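Local coordinates for protein acyl-CoA thioester hydrolase ybgC (PDB 3GRH) that is a putative thioesterase, an outer-membrane lipoprotein of the pectinesterase family that does not bind pectin and has no pectinesterase activity, at residues 287-292 and 320-325; 309-314 and 350-355; 119-124 and 142-147; 207-212 and 241-246; 228-233 and 249-254. All blocks are in the same frame, centred on the assembly; numbering follows the deposited sequence.

Contact 1 of 5, residues 287-292 and 320-325; sequences AVVFDN and GFLAVN
Val-288 to Asp-291 pairs in parallel with Phe-321 to Val-324, each residue beside its counterpart. Five backbone hydrogen bonds join the two segments. N of Val-288 binds O of Gly-320, N of Leu-322 binds O of Val-288, N of Phe-290 binds O of Leu-322 at 2.8 Å, and N of Val-324 binds O of Phe-290. The last, from N of Asn-292 to O of Val-324, is longer at 3.3 Å.

Apolar pairs lie on both faces. On one, CG2 of Val-288 meets CE1 of Phe-321 at 3.9 Å. The torsion of Val-288 (chi1 -170°) puts CG2 beside the backbone N, and the two side chains lie side by side, pointing the same way. On the other face, CG2 of Val-289 meets CD2 of Leu-322 at 4.1 Å.

Two contacts are mixed. CD2 of Phe-290 brings its ring edge within 3.6 Å of O of Leu-322. The carboxylate carbon CG of Asp-291 lies 3.9 Å from CG1 of Val-324.

The pair belongs to a stacked face of the parallel beta-helix. Strand 267-271 lies next to 287-291, and strand 351-355 next to 321-324. Phe-321 and Ala-323 touch Phe-309 of strand 307-311, and the ring of Phe-290 meets Phe-295 edge-to-face.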
# COMPACT_ATOMS: atom_id res chain seq x y z
N ALA A 287 4.83 -3.88 -7.22
CA ALA A 287 4.22 -5.14 -7.11
C ALA A 287 3.98 -5.39 -5.62
O ALA A 287 4.97 -5.47 -4.83
CB ALA A 287 5.14 -6.15 -7.61
N VAL A 288 2.73 -5.51 -5.23
CA VAL A 288 2.39 -5.64 -3.80
C VAL A 288 1.48 -6.82 -3.66
O VAL A 288 0.48 -6.90 -4.37
CB VAL A 288 1.68 -4.41 -3.22
CG1 VAL A 288 1.60 -4.56 -1.67
CG2 VAL A 288 2.43 -3.14 -3.64
N VAL A 289 1.77 -7.72 -2.72
CA VAL A 289 0.92 -8.84 -2.37
C VAL A 289 0.36 -8.60 -0.99
O VAL A 289 1.14 -8.33 -0.10
CB VAL A 289 1.67 -10.15 -2.45
CG1 VAL A 289 0.80 -11.28 -1.85
CG2 VAL A 289 2.14 -10.53 -3.87
N PHE A 290 -0.96 -8.65 -0.85
CA PHE A 290 -1.67 -8.49 0.43
C PHE A 290 -2.22 -9.84 0.74
O PHE A 290 -3.03 -10.34 -0.01
CB PHE A 290 -2.84 -7.53 0.25
CG PHE A 290 -2.44 -6.15 -0.10
CD1 PHE A 290 -2.15 -5.27 0.93
CD2 PHE A 290 -2.39 -5.71 -1.40
CE1 PHE A 290 -1.80 -3.98 0.68
CE2 PHE A 290 -2.02 -4.39 -1.64
CZ PHE A 290 -1.69 -3.56 -0.58
N ASP A 291 -1.82 -10.44 1.85
CA ASP A 291 -2.32 -11.76 2.27
C ASP A 291 -2.96 -11.62 3.65
O ASP A 291 -2.36 -11.01 4.56
CB ASP A 291 -1.24 -12.79 2.23
CG ASP A 291 -1.77 -14.24 2.32
OD1 ASP A 291 -0.92 -15.16 2.21
OD2 ASP A 291 -2.99 -14.51 2.48
N ASN A 292 -4.16 -12.16 3.84
CA ASN A 292 -4.84 -12.04 5.09
C ASN A 292 -4.88 -10.65 5.69
O ASN A 292 -4.64 -10.46 6.90
CB ASN A 292 -4.25 -13.03 6.02
CG ASN A 292 -4.54 -14.44 5.56
OD1 ASN A 292 -5.69 -14.88 5.65
ND2 ASN A 292 -3.53 -15.15 5.05
N GLY A 320 0.82 -5.75 -10.74
CA GLY A 320 0.53 -4.69 -9.85
C GLY A 320 0.21 -5.16 -8.44
O GLY A 320 1.10 -5.60 -7.77
N PHE A 321 -1.06 -5.19 -8.12
CA PHE A 321 -1.53 -5.57 -6.80
C PHE A 321 -2.16 -6.91 -6.75
O PHE A 321 -2.95 -7.22 -7.66
CB PHE A 321 -2.50 -4.54 -6.23
CG PHE A 321 -1.98 -3.14 -6.09
CD1 PHE A 321 -0.66 -2.83 -6.03
CD2 PHE A 321 -2.86 -2.15 -5.89
CE1 PHE A 321 -0.20 -1.47 -5.91
CE2 PHE A 321 -2.43 -0.80 -5.82
CZ PHE A 321 -1.13 -0.47 -5.80
N LEU A 322 -1.90 -7.72 -5.71
CA LEU A 322 -2.62 -8.99 -5.56
C LEU A 322 -3.17 -8.99 -4.17
O LEU A 322 -2.40 -8.76 -3.26
CB LEU A 322 -1.67 -10.18 -5.65
CG LEU A 322 -2.24 -11.53 -5.39
CD1 LEU A 322 -3.32 -11.79 -6.47
CD2 LEU A 322 -1.08 -12.58 -5.47
N ALA A 323 -4.48 -9.18 -4.01
CA ALA A 323 -5.07 -9.37 -2.68
C ALA A 323 -5.55 -10.80 -2.65
O ALA A 323 -6.34 -11.21 -3.51
CB ALA A 323 -6.22 -8.41 -2.53
N VAL A 324 -5.03 -11.57 -1.71
CA VAL A 324 -5.32 -13.02 -1.56
C VAL A 324 -5.76 -13.31 -0.17
O VAL A 324 -5.20 -12.80 0.79
CB VAL A 324 -4.10 -13.86 -2.08
CG1 VAL A 324 -2.87 -13.53 -1.34
CG2 VAL A 324 -4.40 -15.33 -2.00
N ASN A 325 -6.82 -14.05 0.02
CA ASN A 325 -7.25 -14.55 1.29
C ASN A 325 -7.48 -13.34 2.26
O ASN A 325 -7.13 -13.38 3.48
CB ASN A 325 -6.19 -15.49 1.86
CG ASN A 325 -5.93 -16.74 1.01
OD1 ASN A 325 -4.86 -17.32 1.05
ND2 ASN A 325 -6.90 -17.13 0.28

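Contact 2 of 5, residues 309-314 and 350-355; sequences FAPATL and GQVVIR
Phe-309 and Pro-311 pack against Val-352 and Ile-354 in a buried contact across the inside of the beta-helix. The two strands do not pair. Their short axes come no closer than 7.2 Å, at 145° to each other, and side chains make the contact. CG2 of Val-352 lies over one face of the Phe-309 ring, 4.3 Å from its centroid, in a CH-pi contact. With chi1 of Val-352 at 54°, this methyl stands anti to the backbone N and sits over the face, offset toward the rim. CD1 of Ile-354 comes instead at the ring edge, 3.7 Å from CE2 of Phe-309. CB of Pro-311 rests 3.6 Å from O of Gln-351.

The family folds as a right-handed parallel beta-helix, and here strand 307-311 of one face meets strand 351-355 of another inside it. The side chain of Pro-311 is about 7 Å from that of Asp-280, the predicted nucleophile.

Past the strand the contact turns polar. N of Gln-351 donates to OG1 of Thr-313 at 3.0 Å, with an N-H...O angle of 162°. A valine in place of Thr-313 would probably leave this N-H without its acceptor. CA of Gly-350 lies 3.4 Å from O of Pro-311, where a side chain on the glycine would collide. The amide of Gln-351 turns away, with OE1 bound to N of Gly-320 and NE2 to OH of Tyr-53.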
# COMPACT_ATOMS: atom_id res chain seq x y z
N PHE A 309 -8.61 0.02 -4.29
CA PHE A 309 -7.34 -0.06 -4.99
C PHE A 309 -7.22 0.91 -6.14
O PHE A 309 -8.14 1.02 -6.97
CB PHE A 309 -7.16 -1.49 -5.57
CG PHE A 309 -7.03 -2.53 -4.55
CD1 PHE A 309 -5.88 -2.65 -3.77
CD2 PHE A 309 -8.04 -3.42 -4.40
CE1 PHE A 309 -5.83 -3.59 -2.78
CE2 PHE A 309 -7.95 -4.42 -3.47
CZ PHE A 309 -6.85 -4.48 -2.65
N ALA A 310 -6.09 1.63 -6.21
CA ALA A 310 -5.80 2.55 -7.32
C ALA A 310 -4.40 2.36 -7.83
O ALA A 310 -3.48 3.15 -7.54
CB ALA A 310 -5.97 3.99 -6.81
N PRO A 311 -4.19 1.25 -8.50
CA PRO A 311 -2.90 0.93 -9.05
C PRO A 311 -2.54 1.87 -10.24
O PRO A 311 -3.40 2.23 -11.10
CB PRO A 311 -3.08 -0.51 -9.51
CG PRO A 311 -4.47 -0.70 -9.68
CD PRO A 311 -5.20 0.24 -8.83
N ALA A 312 -1.25 2.16 -10.31
CA ALA A 312 -0.62 2.98 -11.31
C ALA A 312 0.40 2.17 -12.14
O ALA A 312 1.42 2.68 -12.62
CB ALA A 312 0.07 4.21 -10.69
N THR A 313 0.18 0.88 -12.25
CA THR A 313 1.06 -0.04 -12.86
C THR A 313 1.35 0.37 -14.33
O THR A 313 0.42 0.66 -15.13
CB THR A 313 0.41 -1.39 -12.89
OG1 THR A 313 -0.30 -1.61 -11.65
CG2 THR A 313 1.46 -2.55 -13.16
N LEU A 314 2.61 0.28 -14.74
CA LEU A 314 3.00 0.63 -16.07
C LEU A 314 2.40 -0.40 -17.03
O LEU A 314 2.30 -1.56 -16.71
CB LEU A 314 4.52 0.60 -16.21
CG LEU A 314 5.16 1.76 -15.49
CD1 LEU A 314 6.66 1.49 -15.31
CD2 LEU A 314 4.88 3.03 -16.23
N GLY A 350 -3.51 0.37 -14.60
CA GLY A 350 -3.32 -0.29 -13.35
C GLY A 350 -3.79 -1.73 -13.27
O GLY A 350 -4.87 -2.08 -13.72
N GLN A 351 -3.03 -2.57 -12.58
CA GLN A 351 -3.31 -3.93 -12.51
C GLN A 351 -3.60 -4.42 -11.07
O GLN A 351 -2.86 -4.09 -10.14
CB GLN A 351 -2.11 -4.69 -13.03
CG GLN A 351 -2.45 -6.13 -13.38
CD GLN A 351 -2.28 -7.18 -12.37
OE1 GLN A 351 -1.67 -7.00 -11.32
NE2 GLN A 351 -2.82 -8.35 -12.68
N VAL A 352 -4.69 -5.14 -10.92
CA VAL A 352 -5.06 -5.71 -9.61
C VAL A 352 -5.83 -6.94 -9.78
O VAL A 352 -6.68 -7.04 -10.67
CB VAL A 352 -5.77 -4.74 -8.73
CG1 VAL A 352 -6.90 -4.17 -9.38
CG2 VAL A 352 -6.19 -5.40 -7.38
N VAL A 353 -5.50 -7.94 -8.97
CA VAL A 353 -6.28 -9.18 -8.85
C VAL A 353 -6.72 -9.35 -7.42
O VAL A 353 -5.90 -9.28 -6.53
CB VAL A 353 -5.46 -10.39 -9.29
CG1 VAL A 353 -6.13 -11.69 -8.96
CG2 VAL A 353 -5.16 -10.35 -10.78
N ILE A 354 -7.99 -9.57 -7.20
CA ILE A 354 -8.52 -9.93 -5.90
C ILE A 354 -9.00 -11.34 -5.97
O ILE A 354 -9.85 -11.67 -6.80
CB ILE A 354 -9.67 -8.99 -5.49
CG1 ILE A 354 -9.22 -7.56 -5.36
CG2 ILE A 354 -10.23 -9.44 -4.08
CD1 ILE A 354 -10.42 -6.58 -5.14
N ARG A 355 -8.37 -12.22 -5.20
CA ARG A 355 -8.66 -13.65 -5.22
C ARG A 355 -8.87 -14.26 -3.89
O ARG A 355 -8.30 -13.83 -2.90
CB ARG A 355 -7.61 -14.45 -5.98
CG ARG A 355 -6.25 -14.35 -5.44
CD ARG A 355 -5.23 -15.14 -6.30
NE ARG A 355 -5.54 -16.58 -6.29
CZ ARG A 355 -5.10 -17.47 -7.19
NH1 ARG A 355 -4.24 -17.16 -8.11
NH2 ARG A 355 -5.48 -18.75 -7.01

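Contact 3 of 5, residues 119-124 and 142-147; sequences GTVYVP and VKIGLS
The flat groups that meet between Gly-119 and Gly-145 are peptide groups. N of Gly-119 donates to O of Gly-145 at 2.9 Å, with an N-H...O angle of 160°. The donor stands 30° out of the carbonyl plane. No aromatic ring takes part across the contact. The ring of Tyr-122, further along its strand, stacks on Tyr-167 and meets Trp-197 edge-to-face.

Methyl groups complete the contact. CD1 of Leu-146 lies 4.0 Å from N of Gly-119, beside the bonded N-H. Its other branch, CD2, meets CG2 of Thr-120 at 3.8 Å. The torsion of Thr-120 divides its two branches. At chi1 54° the hydroxyl falls between the backbone N and the carbonyl carbon, where OG1 bonds OH of Tyr-167, and CG2 is left to face the leucine. CG2 of Val-121 meets CG2 of Ile-144 at 4.2 Å, the two side chains crossing at about a right angle. The same Ile-144 methyl is 4.2 Å from O of Gly-119.

Gly-119 has backbone angles at which a CB would press on the preceding carbonyl oxygen.

The two strands are neighbours round the parallel beta-helix, away from the annotated sites. They meet here through a single backbone bond, consistent with a corner. Strand 115-123 bonds onward to 196-198, and strand 142-146 bonds to 208-212. Ile-92 of helix 92-100 touches both Val-121 and Ile-144. Val-161 of helix 154-161 touches Thr-120.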
# COMPACT_ATOMS: atom_id res chain seq x y z
N GLY A 119 4.92 12.77 14.58
CA GLY A 119 5.92 13.28 13.67
C GLY A 119 6.19 12.29 12.56
O GLY A 119 5.89 11.09 12.66
N THR A 120 6.80 12.80 11.50
CA THR A 120 7.18 11.98 10.40
C THR A 120 8.27 10.99 10.77
O THR A 120 9.08 11.24 11.67
CB THR A 120 7.67 12.86 9.24
OG1 THR A 120 8.69 13.73 9.71
CG2 THR A 120 6.53 13.64 8.56
N VAL A 121 8.37 9.91 9.97
CA VAL A 121 9.51 8.96 10.09
C VAL A 121 9.89 8.75 8.64
O VAL A 121 9.12 8.21 7.84
CB VAL A 121 9.08 7.65 10.69
CG1 VAL A 121 10.24 6.66 10.68
CG2 VAL A 121 8.56 7.82 12.11
N TYR A 122 11.09 9.15 8.30
CA TYR A 122 11.65 8.96 6.95
C TYR A 122 12.80 7.97 7.08
O TYR A 122 13.74 8.16 7.88
CB TYR A 122 12.19 10.25 6.44
CG TYR A 122 11.20 11.30 5.99
CD1 TYR A 122 9.81 11.11 6.06
CD2 TYR A 122 11.66 12.52 5.59
CE1 TYR A 122 8.93 12.08 5.70
CE2 TYR A 122 10.78 13.49 5.25
CZ TYR A 122 9.45 13.25 5.26
OH TYR A 122 8.56 14.27 4.86
N VAL A 123 12.69 6.87 6.33
CA VAL A 123 13.72 5.80 6.41
C VAL A 123 14.41 5.80 5.07
O VAL A 123 13.83 5.45 4.06
CB VAL A 123 13.13 4.41 6.67
CG1 VAL A 123 14.24 3.39 6.98
CG2 VAL A 123 12.20 4.44 7.91
N PRO A 124 15.66 6.21 5.02
CA PRO A 124 16.34 6.34 3.73
C PRO A 124 16.84 5.06 3.16
O PRO A 124 16.88 4.01 3.81
CB PRO A 124 17.50 7.30 4.08
CG PRO A 124 17.77 6.99 5.44
CD PRO A 124 16.48 6.79 6.10
N VAL A 142 1.14 1.08 19.71
CA VAL A 142 2.21 1.96 19.28
C VAL A 142 1.59 2.75 18.12
O VAL A 142 1.31 2.16 17.09
CB VAL A 142 3.45 1.17 18.85
CG1 VAL A 142 4.41 2.09 18.07
CG2 VAL A 142 4.08 0.50 20.04
N LYS A 143 1.46 4.06 18.25
CA LYS A 143 0.79 4.92 17.26
C LYS A 143 1.78 5.93 16.74
O LYS A 143 2.32 6.68 17.48
CB LYS A 143 -0.33 5.68 17.90
CG LYS A 143 -1.45 4.79 18.44
CD LYS A 143 -2.58 5.57 19.04
CE LYS A 143 -3.79 4.79 19.47
NZ LYS A 143 -3.58 4.04 20.80
N ILE A 144 1.99 5.93 15.46
CA ILE A 144 2.85 6.87 14.76
C ILE A 144 1.96 7.74 13.90
O ILE A 144 1.15 7.23 13.14
CB ILE A 144 3.79 6.12 13.83
CG1 ILE A 144 4.73 5.25 14.66
CG2 ILE A 144 4.54 7.14 12.92
CD1 ILE A 144 5.58 4.35 13.71
N GLY A 145 1.97 9.05 14.09
CA GLY A 145 1.02 9.86 13.35
C GLY A 145 1.44 11.32 13.22
O GLY A 145 2.23 11.88 13.97
N LEU A 146 0.86 11.92 12.22
CA LEU A 146 0.95 13.38 11.99
C LEU A 146 -0.20 13.70 10.99
O LEU A 146 -0.64 12.80 10.28
CB LEU A 146 2.29 13.81 11.39
CG LEU A 146 2.65 15.25 11.43
CD1 LEU A 146 2.82 15.70 12.88
CD2 LEU A 146 3.89 15.51 10.58
N SER A 147 -0.66 14.95 10.93
CA SER A 147 -1.67 15.37 9.95
C SER A 147 -0.98 16.10 8.85
O SER A 147 -0.41 17.16 9.06
CB SER A 147 -2.70 16.29 10.58
OG SER A 147 -3.43 15.62 11.58

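Contact 4 of 5, residues 207-212 and 241-246; sequences NLTIEN and NILGRQ
Strands 208-212 and 241-243 run parallel, 4.8 Å apart and at 8° to each other. Thr-209 stands beside Asn-241, Ile-210 beside Ile-242 and Glu-211 beside Leu-243. Four backbone bonds hold this register. N of Asn-241 binds O of Leu-208, N of Ile-210 binds O of Asn-241, N of Leu-243 binds O of Ile-210, and N of Asn-212 binds O of Leu-243 at 3.1 Å.

One face carries Thr-209, Glu-211, Asn-241 and Leu-243. ND2 of Asn-241 donates to OG1 of Thr-209 at 3.2 Å. The bond is bent, and the oxygen lies 22° out of the amide plane. OG1 sits beside its own backbone N, with chi1 of Thr-209 at -63°, and is also bonded to O of Pro-139. The threonine hydroxyl is thus held from two sequence-distant places. CG2 of Thr-209 meets CD1 of Leu-243 at 3.7 Å. The extended chain of Glu-211 crosses the same leucine, with CG of Glu-211 3.8 Å from CB of Leu-243. On the opposite face, CG2 of Ile-242 lies 4.1 Å from O of Ile-210.

Strand 142-146 continues the pairing beyond 208-212, and strand 274-277 beyond 240-243. Such in-register stacking of parallel strands, with like residues such as Ile-210 and Ile-242 piled inside, is characteristic of the parallel beta-helix of pectinesterases.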
# COMPACT_ATOMS: atom_id res chain seq x y z
N ASN A 207 3.62 -4.91 14.10
CA ASN A 207 3.01 -4.67 15.39
C ASN A 207 2.99 -3.22 15.80
O ASN A 207 3.31 -2.82 16.91
CB ASN A 207 3.60 -5.54 16.51
CG ASN A 207 2.71 -5.57 17.73
OD1 ASN A 207 1.44 -5.65 17.60
ND2 ASN A 207 3.32 -5.66 18.90
N LEU A 208 2.53 -2.36 14.89
CA LEU A 208 2.40 -0.94 15.14
C LEU A 208 1.33 -0.34 14.26
O LEU A 208 0.79 -1.01 13.41
CB LEU A 208 3.68 -0.17 14.98
CG LEU A 208 4.54 -0.44 13.80
CD1 LEU A 208 3.99 0.25 12.58
CD2 LEU A 208 5.93 -0.05 14.06
N THR A 209 1.01 0.92 14.52
CA THR A 209 -0.05 1.66 13.83
C THR A 209 0.58 2.87 13.23
O THR A 209 1.30 3.58 13.89
CB THR A 209 -1.20 2.08 14.76
OG1 THR A 209 -1.78 0.85 15.24
CG2 THR A 209 -2.28 2.87 14.01
N ILE A 210 0.25 3.11 11.97
CA ILE A 210 0.71 4.35 11.27
C ILE A 210 -0.53 5.06 10.74
O ILE A 210 -1.35 4.44 10.11
CB ILE A 210 1.63 4.07 10.14
CG1 ILE A 210 2.95 3.44 10.62
CG2 ILE A 210 1.90 5.39 9.41
CD1 ILE A 210 3.74 2.68 9.55
N GLU A 211 -0.70 6.33 11.10
CA GLU A 211 -1.97 7.05 10.81
C GLU A 211 -1.59 8.44 10.29
O GLU A 211 -0.78 9.13 10.88
CB GLU A 211 -2.83 7.14 12.07
CG GLU A 211 -4.15 7.81 11.88
CD GLU A 211 -5.14 7.63 13.01
OE1 GLU A 211 -5.36 6.45 13.39
OE2 GLU A 211 -5.73 8.64 13.44
N ASN A 212 -2.22 8.83 9.20
CA ASN A 212 -2.31 10.25 8.84
C ASN A 212 -3.58 10.79 9.48
O ASN A 212 -4.66 10.37 9.13
CB ASN A 212 -2.22 10.50 7.35
CG ASN A 212 -2.00 11.92 7.02
OD1 ASN A 212 -2.67 12.76 7.61
ND2 ASN A 212 -1.17 12.23 6.00
N ASN A 241 -1.42 -1.72 11.48
CA ASN A 241 -2.64 -0.99 11.12
C ASN A 241 -2.19 0.25 10.38
O ASN A 241 -1.35 0.98 10.88
CB ASN A 241 -3.41 -0.49 12.37
CG ASN A 241 -3.95 -1.59 13.22
OD1 ASN A 241 -4.30 -2.65 12.76
ND2 ASN A 241 -3.91 -1.37 14.53
N ILE A 242 -2.74 0.46 9.20
CA ILE A 242 -2.48 1.65 8.39
C ILE A 242 -3.76 2.41 8.20
O ILE A 242 -4.69 1.87 7.60
CB ILE A 242 -1.86 1.27 7.00
CG1 ILE A 242 -0.75 0.25 7.13
CG2 ILE A 242 -1.35 2.56 6.43
CD1 ILE A 242 -0.34 -0.31 5.76
N LEU A 243 -3.83 3.59 8.83
CA LEU A 243 -5.09 4.29 9.02
C LEU A 243 -5.06 5.62 8.32
O LEU A 243 -4.16 6.45 8.51
CB LEU A 243 -5.40 4.50 10.50
CG LEU A 243 -5.45 3.22 11.29
CD1 LEU A 243 -5.72 3.51 12.75
CD2 LEU A 243 -6.40 2.20 10.79
N GLY A 244 -6.07 5.85 7.48
CA GLY A 244 -6.23 7.11 6.80
C GLY A 244 -7.61 7.26 6.22
O GLY A 244 -8.57 6.65 6.72
N ARG A 245 -7.66 8.12 5.21
CA ARG A 245 -8.91 8.41 4.47
C ARG A 245 -8.53 8.34 3.01
O ARG A 245 -8.53 7.26 2.44
CB ARG A 245 -9.54 9.68 4.86
CG ARG A 245 -9.99 9.74 6.28
CD ARG A 245 -11.14 8.92 6.57
NE ARG A 245 -11.51 9.07 7.99
CZ ARG A 245 -11.23 8.18 8.95
NH1 ARG A 245 -10.59 7.06 8.70
NH2 ARG A 245 -11.68 8.40 10.21
N GLN A 246 -8.05 9.43 2.41
CA GLN A 246 -7.63 9.38 0.98
C GLN A 246 -6.16 9.07 0.85
O GLN A 246 -5.35 9.71 1.43
CB GLN A 246 -7.98 10.69 0.27
CG GLN A 246 -7.82 10.68 -1.17
CD GLN A 246 -8.02 11.99 -1.82
OE1 GLN A 246 -8.89 12.73 -1.41
NE2 GLN A 246 -7.15 12.34 -2.81

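Contact 5 of 5, residues 228-233 and 249-254; sequences LRTDGD and FFVTNS
Arg-229 runs beside Phe-250 and Thr-252 in an extended chain. Its CB and then its CG pass the carbonyl of Phe-250, with CG of Arg-229 3.8 Å from O of Phe-250. NE comes 3.5 Å from CG2 of Thr-252 and donates to OD1 of Asp-231 at 3.0 Å. This salt bridge is straight (160°), lies in the guanidinium plane and uses the syn lone pair of OD1. At the tip, NH2 makes a weak bond to OD2 of Asp-231 and sits 3.6 Å from CB of Ser-254. NH1 is bonded to OD1 of Asn-258.

The hydroxyl OG1 of Thr-252 donates to the same OD1 of Asp-231 at 2.8 Å. It arrives from above the carboxylate, 84° out of its plane, so the two donors do not compete for one position. OG1 in turn accepts from N of Ser-254 at 2.9 Å, which makes an ST turn.

Behind this, three backbone bonds pair the strands in parallel: N of Phe-250 to O of Leu-228, N of Thr-230 to O of Phe-250, and N of Thr-252 to O of Thr-230. On the other face CD2 of Leu-228 meets CE1 of Phe-249 at 3.8 Å, and CG2 of Thr-230 meets CG1 of Val-251 at 3.7 Å.

With an alanine in place of Asp-231, the buried guanidinium of Arg-229 would probably lose its opposite charge and the hydroxyl of Thr-252 its acceptor.

OD2 of Asp-231 also accepts from Gln-199 and Trp-197. So many donors round one buried carboxylate, an arginine among them, are likely to favour its ionised form.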
# COMPACT_ATOMS: atom_id res chain seq x y z
N LEU A 228 1.35 5.69 5.05
CA LEU A 228 2.61 4.93 4.82
C LEU A 228 2.89 5.01 3.34
O LEU A 228 2.10 4.58 2.56
CB LEU A 228 2.43 3.50 5.21
CG LEU A 228 3.63 2.63 4.97
CD1 LEU A 228 4.95 3.09 5.54
CD2 LEU A 228 3.25 1.24 5.57
N ARG A 229 4.09 5.45 2.99
CA ARG A 229 4.63 5.36 1.64
C ARG A 229 5.85 4.49 1.65
O ARG A 229 6.73 4.67 2.51
CB ARG A 229 5.01 6.70 1.17
CG ARG A 229 5.74 6.71 -0.12
CD ARG A 229 5.99 8.03 -0.72
NE ARG A 229 6.94 7.96 -1.85
CZ ARG A 229 7.47 9.04 -2.40
NH1 ARG A 229 7.11 10.26 -2.00
NH2 ARG A 229 8.38 8.89 -3.32
N THR A 230 5.91 3.53 0.75
CA THR A 230 7.09 2.68 0.68
C THR A 230 7.56 2.61 -0.77
O THR A 230 6.78 2.41 -1.66
CB THR A 230 6.92 1.32 1.36
OG1 THR A 230 8.10 0.52 1.18
CG2 THR A 230 5.77 0.55 0.82
N ASP A 231 8.86 2.84 -0.95
CA ASP A 231 9.49 2.80 -2.31
C ASP A 231 10.55 1.69 -2.42
O ASP A 231 11.05 1.44 -3.54
CB ASP A 231 10.22 4.15 -2.60
CG ASP A 231 9.39 5.39 -2.45
OD1 ASP A 231 8.14 5.28 -2.38
OD2 ASP A 231 10.02 6.52 -2.37
N GLY A 232 10.88 1.03 -1.31
CA GLY A 232 11.92 0.02 -1.28
C GLY A 232 11.48 -1.31 -1.87
O GLY A 232 10.31 -1.63 -1.96
N ASP A 233 12.45 -2.11 -2.27
CA ASP A 233 12.19 -3.52 -2.69
C ASP A 233 12.34 -4.40 -1.51
O ASP A 233 13.13 -4.17 -0.59
CB ASP A 233 13.17 -3.92 -3.77
CG ASP A 233 12.89 -5.24 -4.46
OD1 ASP A 233 11.73 -5.63 -4.69
OD2 ASP A 233 13.94 -5.90 -4.89
N PHE A 249 -2.28 4.17 1.90
CA PHE A 249 -1.07 3.40 1.65
C PHE A 249 -0.66 3.67 0.20
O PHE A 249 -1.46 3.47 -0.69
CB PHE A 249 -1.39 1.94 1.91
CG PHE A 249 -0.20 1.02 1.72
CD1 PHE A 249 1.09 1.35 2.17
CD2 PHE A 249 -0.37 -0.20 1.14
CE1 PHE A 249 2.14 0.45 2.03
CE2 PHE A 249 0.70 -1.07 0.98
CZ PHE A 249 1.91 -0.76 1.42
N PHE A 250 0.59 4.13 -0.02
CA PHE A 250 1.06 4.52 -1.33
C PHE A 250 2.36 3.78 -1.59
O PHE A 250 3.28 3.86 -0.78
CB PHE A 250 1.31 6.01 -1.38
CG PHE A 250 1.07 6.60 -2.74
CD1 PHE A 250 -0.02 7.39 -2.95
CD2 PHE A 250 1.82 6.22 -3.83
CE1 PHE A 250 -0.31 7.90 -4.23
CE2 PHE A 250 1.56 6.71 -5.10
CZ PHE A 250 0.51 7.55 -5.31
N VAL A 251 2.42 3.01 -2.66
CA VAL A 251 3.69 2.46 -3.04
C VAL A 251 4.19 3.16 -4.27
O VAL A 251 3.42 3.58 -5.11
CB VAL A 251 3.62 1.03 -3.30
CG1 VAL A 251 3.31 0.30 -1.94
CG2 VAL A 251 2.52 0.66 -4.25
N THR A 252 5.48 3.38 -4.35
CA THR A 252 6.03 3.93 -5.54
C THR A 252 7.33 3.24 -5.87
O THR A 252 7.82 2.38 -5.12
CB THR A 252 6.34 5.46 -5.48
OG1 THR A 252 7.70 5.65 -5.08
CG2 THR A 252 5.40 6.33 -4.59
N ASN A 253 7.82 3.52 -7.05
CA ASN A 253 9.05 3.01 -7.57
C ASN A 253 10.09 4.12 -7.71
O ASN A 253 11.03 4.02 -8.45
CB ASN A 253 8.86 2.24 -8.90
CG ASN A 253 8.50 3.09 -10.02
OD1 ASN A 253 8.01 4.18 -9.83
ND2 ASN A 253 8.62 2.53 -11.24
N SER A 254 9.91 5.18 -6.97
CA SER A 254 10.81 6.29 -6.98
C SER A 254 12.18 5.94 -6.51
O SER A 254 12.39 5.08 -5.61
CB SER A 254 10.23 7.34 -6.01
OG SER A 254 11.07 8.48 -5.91

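Overall arrangement
Contact 3 comes first along the chain and closes a short loop of 17 residues near one end of the beta-helix. Contact 4 opens next, and contact 5 opens before it closes, so the two cross. Contacts 1 and 2 follow and cross in the same way. No contact is nested in another. Strands 142-146 and 208-212 are neighbours and join contact 3 to contact 4. Contacts 4 and 5 meet inside the beta-helix, where Ile-242 packs on Leu-228. Contact 5 then reaches contact 1 through Phe-249 on Phe-290. Strands 321-324 and 351-355 pair and tie contact 1 to contact 2, which lies about 26 Å from contact 3 between centres.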